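Local coordinates for protein chitinase (Chromobacterium violaceum, PDB 4TXG) that probably hydrolyses the glycosidic bonds of chitin as a family 18 glycoside hydrolase, at residues G158-W163 against Y173-I178; S162-K167 against N503-L508; I186-A191 against K230-L235; Q238-R241 against K247-I250. One frame throughout, in Å; residues are numbered along the deposited sequence.

Contact 1. Residues G158-W163 against Y173-I178; sequences GYFTSW and YLASDI. With CS (cesium ion), chain N.
The ring of Phe160, on strand 155-161 of the TIM barrel, is pushed into a bend of the 173-178 loop, which follows this first barrel strand on the outside of the sheet. CG stands anti to the backbone N (chi1 176°), which sends the ring outward so that its CD1, CE1 and CZ run along the loop. Phe160 CE1 meets the edge of the Tyr173 ring, 3.6 Å from its CD1 and near its plane. The same carbon lies 3.4 Å from Tyr173 O, while Phe160 CZ reaches 3.6 Å from Ala175 N, so the phenyl packs against the peptide backbone as much as against side chains. Ile178 crosses the phenylalanine at about a right angle and sets its CD1 3.7 Å from Phe160 CD1. His232, from helix 231-242, pairs edge-to-face with Phe160. The bend itself is tied by the carboxylate of Asp177, whose OD2 takes a nearly straight bond from Leu174 N (2.8 Å, 174°) on its anti side, somewhat out of the carboxylate plane, and by the backbone bond from Asp177 N to Leu174 O. Beside the apolar patch, two waters lie between Thr161 O and Tyr173 O, spanning the gap that separates the two backbones. On the outer side of the bend, the carbonyls of Ser176 and Ile178 turn to a cesium ion, which lies 3.3 Å from Ser176 O and also has two water ligands.

Contact 2. Residues S162-K167 against N503-L508; sequences SWRTGK and NIWHDL
Arg164 and Trp505 bring together the loop after barrel strand 155-161 and a type I beta turn, Asn503 to His506, in the region inserted between strands 457-462 and 599-603. Asn503 starts the turn, its side-chain amide tied to Glu514, Ile515 and Ser519. Ile504, a corner of the turn, is followed by Trp505, whose indole carries the contact. The guanidinium of Arg164 lies flat on one indole face in a stacked cation-pi contact, the planes 11° apart, with CZ 3.6 Å from the centroid of the six-membered ring. NH1 lies over the face at the CE2-NE1 bond, 3.5 Å from Trp505 CE2, and NH2 is 3.5 Å from Trp505 CE3. An arginine chain extended from CG to NE delivers the group there, and chi4 of -82° turns its plane onto the ring. Trp505 NE1 is engaged by Tyr540 OH, and a water joins Arg164 NH2 (3.0 Å) to the carbonyl O of Trp505. His506 then closes the turn: its ND1 donates to Asn503 O (2.8 Å), which lies close to the imidazole plane and also accepts the weak backbone bond from His506 N. At the rim of the opposite guanidinium face lies the NE1 corner of Trp163, a second, tilted indole. Arg164 NE is in a salt bridge with Glu604. That carboxylate and the Trp505 face should favour the positive charge, while stack, salt bridge and water together hold the guanidinium plane fixed.

Contact 3. Residues I186-A191 against K230-L235; sequences INYAFA and KGHFNL
Tyr188, the residue most covered here, projects from the second barrel strand, 185-193, toward His232 and Phe233 in the first turn of helix 231-242. The three form an aromatic cluster in the layer between barrel sheet and outer helix. Phe233 makes a T-shaped pair with Tyr188, directing its edge at the tyrosine face: the planes stand at 73° and the centroids are 4.9 Å apart. One atom does the touching, Phe233 CE1, which sits over the middle of the phenol ring at 3.6 Å from Tyr188 CZ. His232 comes to the rim instead. Its CB is 3.6 Å from Tyr188 CE2, near the phenol plane, and its CD2 approaches Tyr188 OH at 3.4 Å, at the edge of the imidazole. Because Tyr188 has CG anti to the backbone N (chi1 -179°), its ring extends straight toward the helix, where its face meets Phe233 and its edge His232. His232 NE2 donates a hydrogen bond to Ser162 O, and Phe233 in turn meets Tyr304 and Phe306 edge-to-face. No hydrogen bond crosses between the segments; ring edges and faces join strand to helix, while the bond from His232 to Ser162 should hold the imidazole with its CD2 toward Tyr188 OH.

Contact 4. Residues Q238-R241 against K247-I250; sequences QYKR and KTLI. With CS (cesium ion), chain E.
At the helix-to-strand return of a beta-alpha-beta unit in the TIM barrel, Lys240 of helix 231-242 reaches Thr248 near the start of strand 247-253. The two side chains meet tip to tip: Lys240 NZ donates to Thr248 OG1 at 3.0 Å. Behind this bond the aliphatic part of the lysine lies along the threonine methyl, with Lys240 CD 3.7 Å from Thr248 CG2. Two bends, at chi2 (-144°) and chi3 (-69°), steer the amine from the helix surface to the strand. On the threonine, chi1 of 56° puts OG1 toward the ammonium, while CG2 lies against the lysine chain. Lys240 NZ also forms a salt bridge with Asp307, the first aspartate of the family 18 DxxDxDxE motif, just before strand 308-312, and bonds to Gly305 O; Asp307 accepts from Thr248 N as well. Elsewhere on this helix segment, Gln238 OE1 binds a cesium ion at 3.0 Å. With a carboxylate, a carbonyl and a hydroxyl as its partners, the ammonium is well compensated, and its positive charge is probably favoured; through it helix 231-242 is joined to the beginnings of two neighbouring barrel strands.

Overall arrangement
Contacts 1, 3 and 4 follow one another round the first three strands of the barrel: centres of contacts 1 and 3 are about 8 Å apart, those of 3 and 4 about 9 Å. Probable sheet bonds connect them, Phe160 N to Asn187 O (2.8 Å) and Tyr188 N to Leu249 O (2.9 Å). Contacts 3 and 4 share helix 231-242. Contact 2 continues from the strand of contact 1, and a probable bond from Ser162 N to Ala189 O (2.9 Å) ties its loop to contact 3. Contact 2 lies toward the C-terminal strand ends, where family 18 enzymes have their substrate cleft; contact 4 lies near the N-terminal ends, its centre about 23 Å from that of contact 2.

Contact 1. Residues G158-W163 against Y173-I178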
loop_
_atom_site.group_PDB
_atom_site.type_symbol
_atom_site.label_atom_id
_atom_site.label_comp_id
_atom_site.label_asym_id
_atom_site.label_seq_id
_atom_site.Cartn_x
_atom_site.Cartn_y
_atom_site.Cartn_z
ATOM N N GLY A 158 -5.831 9.435 5.463
ATOM C CA GLY A 158 -4.663 10.097 6.014
ATOM C C GLY A 158 -4.038 9.299 7.137
ATOM O O GLY A 158 -4.742 8.839 8.040
ATOM N N TYR A 159 -2.721 9.110 7.071
ATOM C CA TYR A 159 -1.989 8.539 8.190
ATOM C C TYR A 159 -1.707 9.599 9.240
ATOM O O TYR A 159 -1.162 10.663 8.935
ATOM C CB TYR A 159 -0.673 7.922 7.731
ATOM C CG TYR A 159 -0.819 6.502 7.261
ATOM C CD1 TYR A 159 -0.757 5.449 8.159
ATOM C CD2 TYR A 159 -0.993 6.213 5.914
ATOM C CE1 TYR A 159 -0.887 4.145 7.734
ATOM C CE2 TYR A 159 -1.115 4.910 5.477
ATOM C CZ TYR A 159 -1.061 3.877 6.393
ATOM O OH TYR A 159 -1.194 2.572 5.959
ATOM N N PHE A 160 -2.086 9.290 10.472
ATOM C CA PHE A 160 -1.819 10.130 11.637
ATOM C C PHE A 160 -0.747 9.480 12.493
ATOM O O PHE A 160 -0.960 8.390 13.016
ATOM C CB PHE A 160 -3.092 10.307 12.462
ATOM C CG PHE A 160 -2.888 11.089 13.729
ATOM C CD1 PHE A 160 -2.926 12.481 13.708
ATOM C CD2 PHE A 160 -2.645 10.442 14.933
ATOM C CE1 PHE A 160 -2.747 13.210 14.871
ATOM C CE2 PHE A 160 -2.458 11.163 16.104
ATOM C CZ PHE A 160 -2.511 12.556 16.073
ATOM N N THR A 161 0.396 10.137 12.642
ATOM C CA THR A 161 1.484 9.555 13.421
ATOM C C THR A 161 1.362 9.921 14.887
ATOM O O THR A 161 0.982 11.044 15.230
ATOM C CB THR A 161 2.863 9.993 12.883
ATOM O OG1 THR A 161 2.975 11.420 12.941
ATOM C CG2 THR A 161 3.040 9.537 11.436
ATOM N N SER A 162 1.703 8.968 15.753
ATOM C CA SER A 162 1.501 9.123 17.199
ATOM C C SER A 162 2.540 9.991 17.884
ATOM O O SER A 162 2.340 10.413 19.031
ATOM C CB SER A 162 1.497 7.748 17.874
ATOM O OG SER A 162 2.783 7.140 17.810
ATOM N N TRP A 163 3.651 10.254 17.196
ATOM C CA TRP A 163 4.812 10.802 17.886
ATOM C C TRP A 163 4.999 12.313 17.801
ATOM O O TRP A 163 6.008 12.820 18.280
ATOM C CB TRP A 163 6.092 10.110 17.388
ATOM C CG TRP A 163 6.273 9.982 15.889
ATOM C CD1 TRP A 163 6.891 10.876 15.054
ATOM C CD2 TRP A 163 5.887 8.873 15.066
ATOM N NE1 TRP A 163 6.894 10.399 13.763
ATOM C CE2 TRP A 163 6.285 9.167 13.744
ATOM C CE3 TRP A 163 5.241 7.656 15.317
ATOM C CZ2 TRP A 163 6.059 8.296 12.681
ATOM C CZ3 TRP A 163 5.012 6.793 14.261
ATOM C CH2 TRP A 163 5.418 7.116 12.959
ATOM N N TYR A 173 1.287 17.796 16.208
ATOM C CA TYR A 173 0.154 17.578 15.330
ATOM C C TYR A 173 -0.769 16.603 16.030
ATOM O O TYR A 173 -0.464 15.418 16.145
ATOM C CB TYR A 173 0.588 17.047 13.965
ATOM C CG TYR A 173 -0.540 17.029 12.960
ATOM C CD1 TYR A 173 -1.398 15.941 12.868
ATOM C CD2 TYR A 173 -0.757 18.111 12.113
ATOM C CE1 TYR A 173 -2.438 15.925 11.948
ATOM C CE2 TYR A 173 -1.795 18.108 11.191
ATOM C CZ TYR A 173 -2.628 17.008 11.111
ATOM O OH TYR A 173 -3.654 17.005 10.188
ATOM N N LEU A 174 -1.889 17.127 16.514
ATOM C CA LEU A 174 -2.806 16.373 17.359
ATOM C C LEU A 174 -4.045 15.961 16.584
ATOM O O LEU A 174 -4.271 16.431 15.466
ATOM C CB LEU A 174 -3.207 17.211 18.571
ATOM C CG LEU A 174 -2.022 17.765 19.368
ATOM C CD1 LEU A 174 -2.545 18.497 20.599
ATOM C CD2 LEU A 174 -1.070 16.629 19.755
ATOM N N ALA A 175 -4.848 15.077 17.172
ATOM C CA ALA A 175 -6.025 14.567 16.469
ATOM C C ALA A 175 -6.997 15.711 16.179
ATOM O O ALA A 175 -7.778 15.664 15.227
ATOM C CB ALA A 175 -6.699 13.458 17.287
ATOM N N SER A 176 -6.913 16.762 16.987
ATOM C CA SER A 176 -7.742 17.943 16.793
ATOM C C SER A 176 -7.293 18.810 15.614
ATOM O O SER A 176 -8.024 19.705 15.203
ATOM C CB SER A 176 -7.759 18.780 18.078
ATOM O OG SER A 176 -6.441 19.044 18.526
ATOM N N ASP A 177 -6.100 18.545 15.070
ATOM C CA ASP A 177 -5.574 19.293 13.921
ATOM C C ASP A 177 -5.928 18.657 12.578
ATOM O O ASP A 177 -5.694 19.244 11.514
ATOM C CB ASP A 177 -4.048 19.418 14.026
ATOM C CG ASP A 177 -3.615 20.203 15.251
ATOM O OD1 ASP A 177 -4.220 21.261 15.505
ATOM O OD2 ASP A 177 -2.691 19.758 15.969
ATOM N N ILE A 178 -6.470 17.446 12.637
ATOM C CA ILE A 178 -6.874 16.704 11.449
ATOM C C ILE A 178 -8.018 17.412 10.721
ATOM O O ILE A 178 -8.938 17.920 11.369
ATOM C CB ILE A 178 -7.309 15.269 11.843
ATOM C CG1 ILE A 178 -6.118 14.461 12.373
ATOM C CG2 ILE A 178 -7.966 14.539 10.670
ATOM C CD1 ILE A 178 -6.518 13.091 12.925
HETATM CS CS CS N . -9.664 20.867 12.629
HETATM O O HOH W 1 1.032 13.098 17.267
HETATM O O HOH W 2 0.901 13.530 13.898
HETATM O O HOH W 3 -10.297 21.534 15.621
HETATM O O HOH W 4 -12.368 19.825 13.260
#

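Contact 2. Residues S162-K167 against N503-L508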
loop_
_atom_site.group_PDB
_atom_site.type_symbol
_atom_site.label_atom_id
_atom_site.label_comp_id
_atom_site.label_asym_id
_atom_site.label_seq_id
_atom_site.Cartn_x
_atom_site.Cartn_y
_atom_site.Cartn_z
ATOM N N SER A 162 1.703 8.968 15.753
ATOM C CA SER A 162 1.501 9.123 17.199
ATOM C C SER A 162 2.540 9.991 17.884
ATOM O O SER A 162 2.340 10.413 19.031
ATOM C CB SER A 162 1.497 7.748 17.874
ATOM O OG SER A 162 2.783 7.140 17.810
ATOM N N TRP A 163 3.651 10.254 17.196
ATOM C CA TRP A 163 4.812 10.802 17.886
ATOM C C TRP A 163 4.999 12.313 17.801
ATOM O O TRP A 163 6.008 12.820 18.280
ATOM C CB TRP A 163 6.092 10.110 17.388
ATOM C CG TRP A 163 6.273 9.982 15.889
ATOM C CD1 TRP A 163 6.891 10.876 15.054
ATOM C CD2 TRP A 163 5.887 8.873 15.066
ATOM N NE1 TRP A 163 6.894 10.399 13.763
ATOM C CE2 TRP A 163 6.285 9.167 13.744
ATOM C CE3 TRP A 163 5.241 7.656 15.317
ATOM C CZ2 TRP A 163 6.059 8.296 12.681
ATOM C CZ3 TRP A 163 5.012 6.793 14.261
ATOM C CH2 TRP A 163 5.418 7.116 12.959
ATOM N N ARG A 164 4.042 13.041 17.234
ATOM C CA ARG A 164 4.162 14.500 17.184
ATOM C C ARG A 164 3.308 15.154 18.278
ATOM O O ARG A 164 2.388 15.932 18.013
ATOM C CB ARG A 164 3.796 15.016 15.792
ATOM C CG ARG A 164 4.614 14.299 14.703
ATOM C CD ARG A 164 4.566 14.984 13.340
ATOM N NE ARG A 164 5.289 14.176 12.362
ATOM C CZ ARG A 164 6.607 14.198 12.211
ATOM N NH1 ARG A 164 7.343 15.018 12.951
ATOM N NH2 ARG A 164 7.190 13.407 11.315
ATOM N N THR A 165 3.653 14.834 19.520
ATOM C CA THR A 165 2.872 15.229 20.680
ATOM C C THR A 165 3.232 16.624 21.152
ATOM O O THR A 165 2.515 17.214 21.956
ATOM C CB THR A 165 3.092 14.266 21.846
ATOM O OG1 THR A 165 4.451 14.379 22.292
ATOM C CG2 THR A 165 2.823 12.841 21.403
ATOM N N GLY A 166 4.359 17.130 20.661
ATOM C CA GLY A 166 4.848 18.435 21.067
ATOM C C GLY A 166 5.465 18.504 22.455
ATOM O O GLY A 166 5.857 19.583 22.897
ATOM N N LYS A 167 5.571 17.375 23.148
ATOM C CA LYS A 167 6.028 17.413 24.543
ATOM C C LYS A 167 7.509 17.786 24.670
ATOM O O LYS A 167 7.947 18.263 25.722
ATOM C CB LYS A 167 5.768 16.069 25.232
ATOM C CG LYS A 167 4.292 15.711 25.380
ATOM C CD LYS A 167 3.560 16.711 26.264
ATOM C CE LYS A 167 2.091 16.332 26.445
ATOM N NZ LYS A 167 1.395 17.266 27.381
ATOM N N ASN A 503 16.936 18.502 5.833
ATOM C CA ASN A 503 16.649 17.194 6.414
ATOM C C ASN A 503 16.009 17.321 7.805
ATOM O O ASN A 503 16.369 16.601 8.730
ATOM C CB ASN A 503 17.959 16.386 6.474
ATOM C CG ASN A 503 17.757 14.919 6.831
ATOM O OD1 ASN A 503 16.801 14.275 6.401
ATOM N ND2 ASN A 503 18.677 14.384 7.627
ATOM N N ILE A 504 15.056 18.240 7.954
ATOM C CA ILE A 504 14.613 18.608 9.300
ATOM C C ILE A 504 13.750 17.551 9.985
ATOM O O ILE A 504 13.592 17.580 11.200
ATOM C CB ILE A 504 13.851 19.961 9.303
ATOM C CG1 ILE A 504 12.422 19.828 8.765
ATOM C CG2 ILE A 504 14.646 21.016 8.541
ATOM C CD1 ILE A 504 11.567 21.096 9.029
ATOM N N TRP A 505 13.203 16.614 9.214
ATOM C CA TRP A 505 12.435 15.521 9.803
ATOM C C TRP A 505 13.273 14.244 9.875
ATOM O O TRP A 505 12.750 13.139 9.754
ATOM C CB TRP A 505 11.154 15.279 9.010
ATOM C CG TRP A 505 9.978 16.025 9.561
ATOM C CD1 TRP A 505 9.995 17.009 10.509
ATOM C CD2 TRP A 505 8.606 15.840 9.197
ATOM N NE1 TRP A 505 8.712 17.445 10.762
ATOM C CE2 TRP A 505 7.843 16.743 9.965
ATOM C CE3 TRP A 505 7.950 14.995 8.298
ATOM C CZ2 TRP A 505 6.448 16.821 9.864
ATOM C CZ3 TRP A 505 6.569 15.079 8.196
ATOM C CH2 TRP A 505 5.836 15.978 8.977
ATOM N N HIS A 506 14.574 14.409 10.091
ATOM C CA HIS A 506 15.486 13.274 10.233
ATOM C C HIS A 506 15.189 12.409 11.454
ATOM O O HIS A 506 14.610 12.872 12.443
ATOM C CB HIS A 506 16.927 13.766 10.332
ATOM C CG HIS A 506 17.161 14.704 11.477
ATOM N ND1 HIS A 506 17.184 16.074 11.323
ATOM C CD2 HIS A 506 17.359 14.470 12.795
ATOM C CE1 HIS A 506 17.395 16.644 12.496
ATOM N NE2 HIS A 506 17.507 15.693 13.407
ATOM N N ASP A 507 15.597 11.149 11.365
ATOM C CA ASP A 507 15.751 10.292 12.531
ATOM C C ASP A 507 17.163 10.465 13.093
ATOM O O ASP A 507 18.044 11.019 12.428
ATOM C CB ASP A 507 15.499 8.824 12.173
ATOM C CG ASP A 507 14.046 8.547 11.825
ATOM O OD1 ASP A 507 13.157 9.187 12.422
ATOM O OD2 ASP A 507 13.796 7.687 10.950
ATOM N N LEU A 508 17.375 9.996 14.319
ATOM C CA LEU A 508 18.694 10.032 14.937
ATOM C C LEU A 508 19.267 8.626 15.062
ATOM O O LEU A 508 18.527 7.674 15.295
ATOM C CB LEU A 508 18.621 10.689 16.319
ATOM C CG LEU A 508 18.122 12.131 16.374
ATOM C CD1 LEU A 508 17.786 12.525 17.805
ATOM C CD2 LEU A 508 19.165 13.072 15.797
HETATM O O HOH W 5 10.147 12.882 11.404
#

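Contact 3. Residues I186-A191 against K230-L235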
loop_
_atom_site.group_PDB
_atom_site.type_symbol
_atom_site.label_atom_id
_atom_site.label_comp_id
_atom_site.label_asym_id
_atom_site.label_seq_id
_atom_site.Cartn_x
_atom_site.Cartn_y
_atom_site.Cartn_z
ATOM N N ILE A 186 -8.984 7.622 8.616
ATOM C CA ILE A 186 -7.746 7.977 9.307
ATOM C C ILE A 186 -7.087 6.719 9.839
ATOM O O ILE A 186 -7.719 5.933 10.544
ATOM C CB ILE A 186 -7.997 8.924 10.479
ATOM C CG1 ILE A 186 -8.657 10.221 9.998
ATOM C CG2 ILE A 186 -6.690 9.190 11.251
ATOM C CD1 ILE A 186 -9.352 10.988 11.134
ATOM N N ASN A 187 -5.818 6.540 9.495
ATOM C CA ASN A 187 -5.028 5.421 9.990
ATOM C C ASN A 187 -4.095 5.899 11.090
ATOM O O ASN A 187 -3.288 6.799 10.866
ATOM C CB ASN A 187 -4.193 4.800 8.871
ATOM C CG ASN A 187 -5.021 4.040 7.854
ATOM O OD1 ASN A 187 -6.175 3.700 8.091
ATOM N ND2 ASN A 187 -4.408 3.754 6.707
ATOM N N TYR A 188 -4.183 5.285 12.265
ATOM C CA TYR A 188 -3.304 5.640 13.372
ATOM C C TYR A 188 -2.024 4.819 13.334
ATOM O O TYR A 188 -2.072 3.586 13.373
ATOM C CB TYR A 188 -4.031 5.418 14.701
ATOM C CG TYR A 188 -3.231 5.772 15.931
ATOM C CD1 TYR A 188 -2.318 4.874 16.486
ATOM C CD2 TYR A 188 -3.409 7.004 16.554
ATOM C CE1 TYR A 188 -1.599 5.196 17.639
ATOM C CE2 TYR A 188 -2.693 7.338 17.684
ATOM C CZ TYR A 188 -1.793 6.433 18.225
ATOM O OH TYR A 188 -1.098 6.771 19.363
ATOM N N ALA A 189 -0.887 5.509 13.296
ATOM C CA ALA A 189 0.431 4.870 13.197
ATOM C C ALA A 189 1.263 5.108 14.453
ATOM O O ALA A 189 1.465 6.264 14.820
ATOM C CB ALA A 189 1.174 5.418 11.964
ATOM N N PHE A 190 1.772 4.072 15.132
ATOM C CA PHE A 190 1.614 2.645 14.820
ATOM C C PHE A 190 1.331 1.824 16.065
ATOM O O PHE A 190 1.875 2.110 17.139
ATOM C CB PHE A 190 2.890 2.054 14.208
ATOM C CG PHE A 190 3.110 2.394 12.771
ATOM C CD1 PHE A 190 2.293 1.860 11.791
ATOM C CD2 PHE A 190 4.172 3.200 12.402
ATOM C CE1 PHE A 190 2.521 2.159 10.460
ATOM C CE2 PHE A 190 4.404 3.506 11.075
ATOM C CZ PHE A 190 3.573 2.979 10.109
ATOM N N ALA A 191 0.536 0.768 15.912
ATOM C CA ALA A 191 0.578 -0.340 16.858
ATOM C C ALA A 191 1.683 -1.312 16.424
ATOM O O ALA A 191 2.195 -1.227 15.305
ATOM C CB ALA A 191 -0.773 -1.053 16.939
ATOM N N LYS A 230 -7.220 8.412 27.907
ATOM C CA LYS A 230 -6.948 9.772 27.468
ATOM C C LYS A 230 -6.220 9.714 26.125
ATOM O O LYS A 230 -6.551 8.880 25.286
ATOM C CB LYS A 230 -6.138 10.525 28.525
ATOM C CG LYS A 230 -6.916 10.724 29.825
ATOM C CD LYS A 230 -6.182 11.619 30.814
ATOM C CE LYS A 230 -4.900 10.977 31.299
ATOM N NZ LYS A 230 -4.331 11.723 32.470
ATOM N N GLY A 231 -5.262 10.607 25.913
ATOM C CA GLY A 231 -4.396 10.532 24.743
ATOM C C GLY A 231 -5.047 10.778 23.390
ATOM O O GLY A 231 -6.167 11.300 23.303
ATOM N N HIS A 232 -4.320 10.429 22.324
ATOM C CA HIS A 232 -4.846 10.556 20.964
ATOM C C HIS A 232 -6.197 9.856 20.813
ATOM O O HIS A 232 -7.086 10.348 20.118
ATOM C CB HIS A 232 -3.891 9.946 19.929
ATOM C CG HIS A 232 -2.555 10.627 19.818
ATOM N ND1 HIS A 232 -2.413 11.984 19.628
ATOM C CD2 HIS A 232 -1.305 10.108 19.817
ATOM C CE1 HIS A 232 -1.124 12.279 19.541
ATOM N NE2 HIS A 232 -0.435 11.160 19.636
ATOM N N PHE A 233 -6.341 8.689 21.436
ATOM C CA PHE A 233 -7.541 7.878 21.228
ATOM C C PHE A 233 -8.799 8.578 21.752
ATOM O O PHE A 233 -9.874 8.474 21.164
ATOM C CB PHE A 233 -7.404 6.509 21.900
ATOM C CG PHE A 233 -6.469 5.544 21.175
ATOM C CD1 PHE A 233 -5.715 5.949 20.089
ATOM C CD2 PHE A 233 -6.360 4.227 21.611
ATOM C CE1 PHE A 233 -4.855 5.057 19.442
ATOM C CE2 PHE A 233 -5.514 3.328 20.977
ATOM C CZ PHE A 233 -4.766 3.743 19.884
ATOM N N ASN A 234 -8.661 9.268 22.878
ATOM C CA ASN A 234 -9.777 10.029 23.439
ATOM C C ASN A 234 -10.279 11.073 22.425
ATOM O O ASN A 234 -11.483 11.184 22.162
ATOM C CB ASN A 234 -9.339 10.693 24.754
ATOM C CG ASN A 234 -10.486 11.363 25.494
ATOM O OD1 ASN A 234 -11.086 12.320 24.998
ATOM N ND2 ASN A 234 -10.773 10.884 26.701
ATOM N N LEU A 235 -9.353 11.829 21.845
ATOM C CA LEU A 235 -9.719 12.827 20.846
ATOM C C LEU A 235 -10.310 12.178 19.584
ATOM O O LEU A 235 -11.286 12.684 19.035
ATOM C CB LEU A 235 -8.505 13.700 20.493
ATOM C CG LEU A 235 -8.072 14.636 21.634
ATOM C CD1 LEU A 235 -6.861 15.487 21.262
ATOM C CD2 LEU A 235 -9.242 15.535 22.039
#

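Contact 4. Residues Q238-R241 against K247-I250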
loop_
_atom_site.group_PDB
_atom_site.type_symbol
_atom_site.label_atom_id
_atom_site.label_comp_id
_atom_site.label_asym_id
_atom_site.label_seq_id
_atom_site.Cartn_x
_atom_site.Cartn_y
_atom_site.Cartn_z
ATOM N N GLN A 238 -13.898 11.345 20.294
ATOM C CA GLN A 238 -14.701 12.569 20.343
ATOM C C GLN A 238 -15.027 13.154 18.970
ATOM O O GLN A 238 -16.165 13.534 18.695
ATOM C CB GLN A 238 -13.979 13.625 21.158
ATOM C CG GLN A 238 -14.035 13.410 22.643
ATOM C CD GLN A 238 -13.478 14.606 23.361
ATOM O OE1 GLN A 238 -14.183 15.590 23.564
ATOM N NE2 GLN A 238 -12.196 14.551 23.712
ATOM N N TYR A 239 -14.016 13.263 18.118
ATOM C CA TYR A 239 -14.225 13.907 16.826
ATOM C C TYR A 239 -15.073 13.042 15.907
ATOM O O TYR A 239 -15.816 13.567 15.081
ATOM C CB TYR A 239 -12.889 14.263 16.169
ATOM C CG TYR A 239 -12.357 15.581 16.673
ATOM C CD1 TYR A 239 -11.613 15.649 17.838
ATOM C CD2 TYR A 239 -12.636 16.767 16.003
ATOM C CE1 TYR A 239 -11.150 16.866 18.321
ATOM C CE2 TYR A 239 -12.176 17.985 16.475
ATOM C CZ TYR A 239 -11.435 18.029 17.635
ATOM O OH TYR A 239 -10.979 19.244 18.109
ATOM N N LYS A 240 -14.993 11.725 16.062
ATOM C CA LYS A 240 -15.833 10.848 15.254
ATOM C C LYS A 240 -17.317 11.086 15.513
ATOM O O LYS A 240 -18.140 10.844 14.636
ATOM C CB LYS A 240 -15.484 9.377 15.494
ATOM C CG LYS A 240 -14.186 8.974 14.832
ATOM C CD LYS A 240 -14.234 7.556 14.305
ATOM C CE LYS A 240 -14.279 6.548 15.410
ATOM N NZ LYS A 240 -14.280 5.158 14.852
ATOM N N ARG A 241 -17.662 11.576 16.705
ATOM C CA ARG A 241 -19.061 11.889 16.993
ATOM C C ARG A 241 -19.557 13.054 16.145
ATOM O O ARG A 241 -20.726 13.097 15.743
ATOM C CB ARG A 241 -19.250 12.219 18.475
ATOM C CG ARG A 241 -18.814 11.110 19.405
ATOM C CD ARG A 241 -19.031 11.549 20.835
ATOM N NE ARG A 241 -18.550 10.573 21.800
ATOM C CZ ARG A 241 -17.986 10.914 22.952
ATOM N NH1 ARG A 241 -17.828 12.197 23.248
ATOM N NH2 ARG A 241 -17.575 9.980 23.793
ATOM N N LYS A 247 -14.010 6.985 9.114
ATOM C CA LYS A 247 -13.533 5.749 9.739
ATOM C C LYS A 247 -12.168 5.938 10.396
ATOM O O LYS A 247 -11.338 6.689 9.890
ATOM C CB LYS A 247 -13.442 4.628 8.695
ATOM C CG LYS A 247 -14.747 4.361 7.957
ATOM C CD LYS A 247 -15.765 3.721 8.908
ATOM C CE LYS A 247 -17.192 3.886 8.405
ATOM N NZ LYS A 247 -17.320 3.443 7.005
ATOM N N THR A 248 -11.931 5.258 11.516
ATOM C CA THR A 248 -10.565 5.159 12.029
ATOM C C THR A 248 -10.092 3.709 12.028
ATOM O O THR A 248 -10.852 2.785 12.339
ATOM C CB THR A 248 -10.428 5.748 13.452
ATOM O OG1 THR A 248 -11.353 5.112 14.346
ATOM C CG2 THR A 248 -10.693 7.247 13.422
ATOM N N LEU A 249 -8.834 3.514 11.640
ATOM C CA LEU A 249 -8.236 2.188 11.628
ATOM C C LEU A 249 -6.907 2.223 12.367
ATOM O O LEU A 249 -6.190 3.225 12.325
ATOM C CB LEU A 249 -8.029 1.681 10.191
ATOM C CG LEU A 249 -9.323 1.419 9.400
ATOM C CD1 LEU A 249 -9.723 2.654 8.606
ATOM C CD2 LEU A 249 -9.169 0.219 8.483
ATOM N N ILE A 250 -6.589 1.135 13.055
ATOM C CA ILE A 250 -5.302 1.033 13.732
ATOM C C ILE A 250 -4.286 0.373 12.787
ATOM O O ILE A 250 -4.497 -0.748 12.305
ATOM C CB ILE A 250 -5.439 0.263 15.082
ATOM C CG1 ILE A 250 -4.083 0.161 15.793
ATOM C CG2 ILE A 250 -6.107 -1.122 14.898
ATOM C CD1 ILE A 250 -3.476 1.534 16.168
HETATM CS CS CS E . -14.589 17.453 25.821
#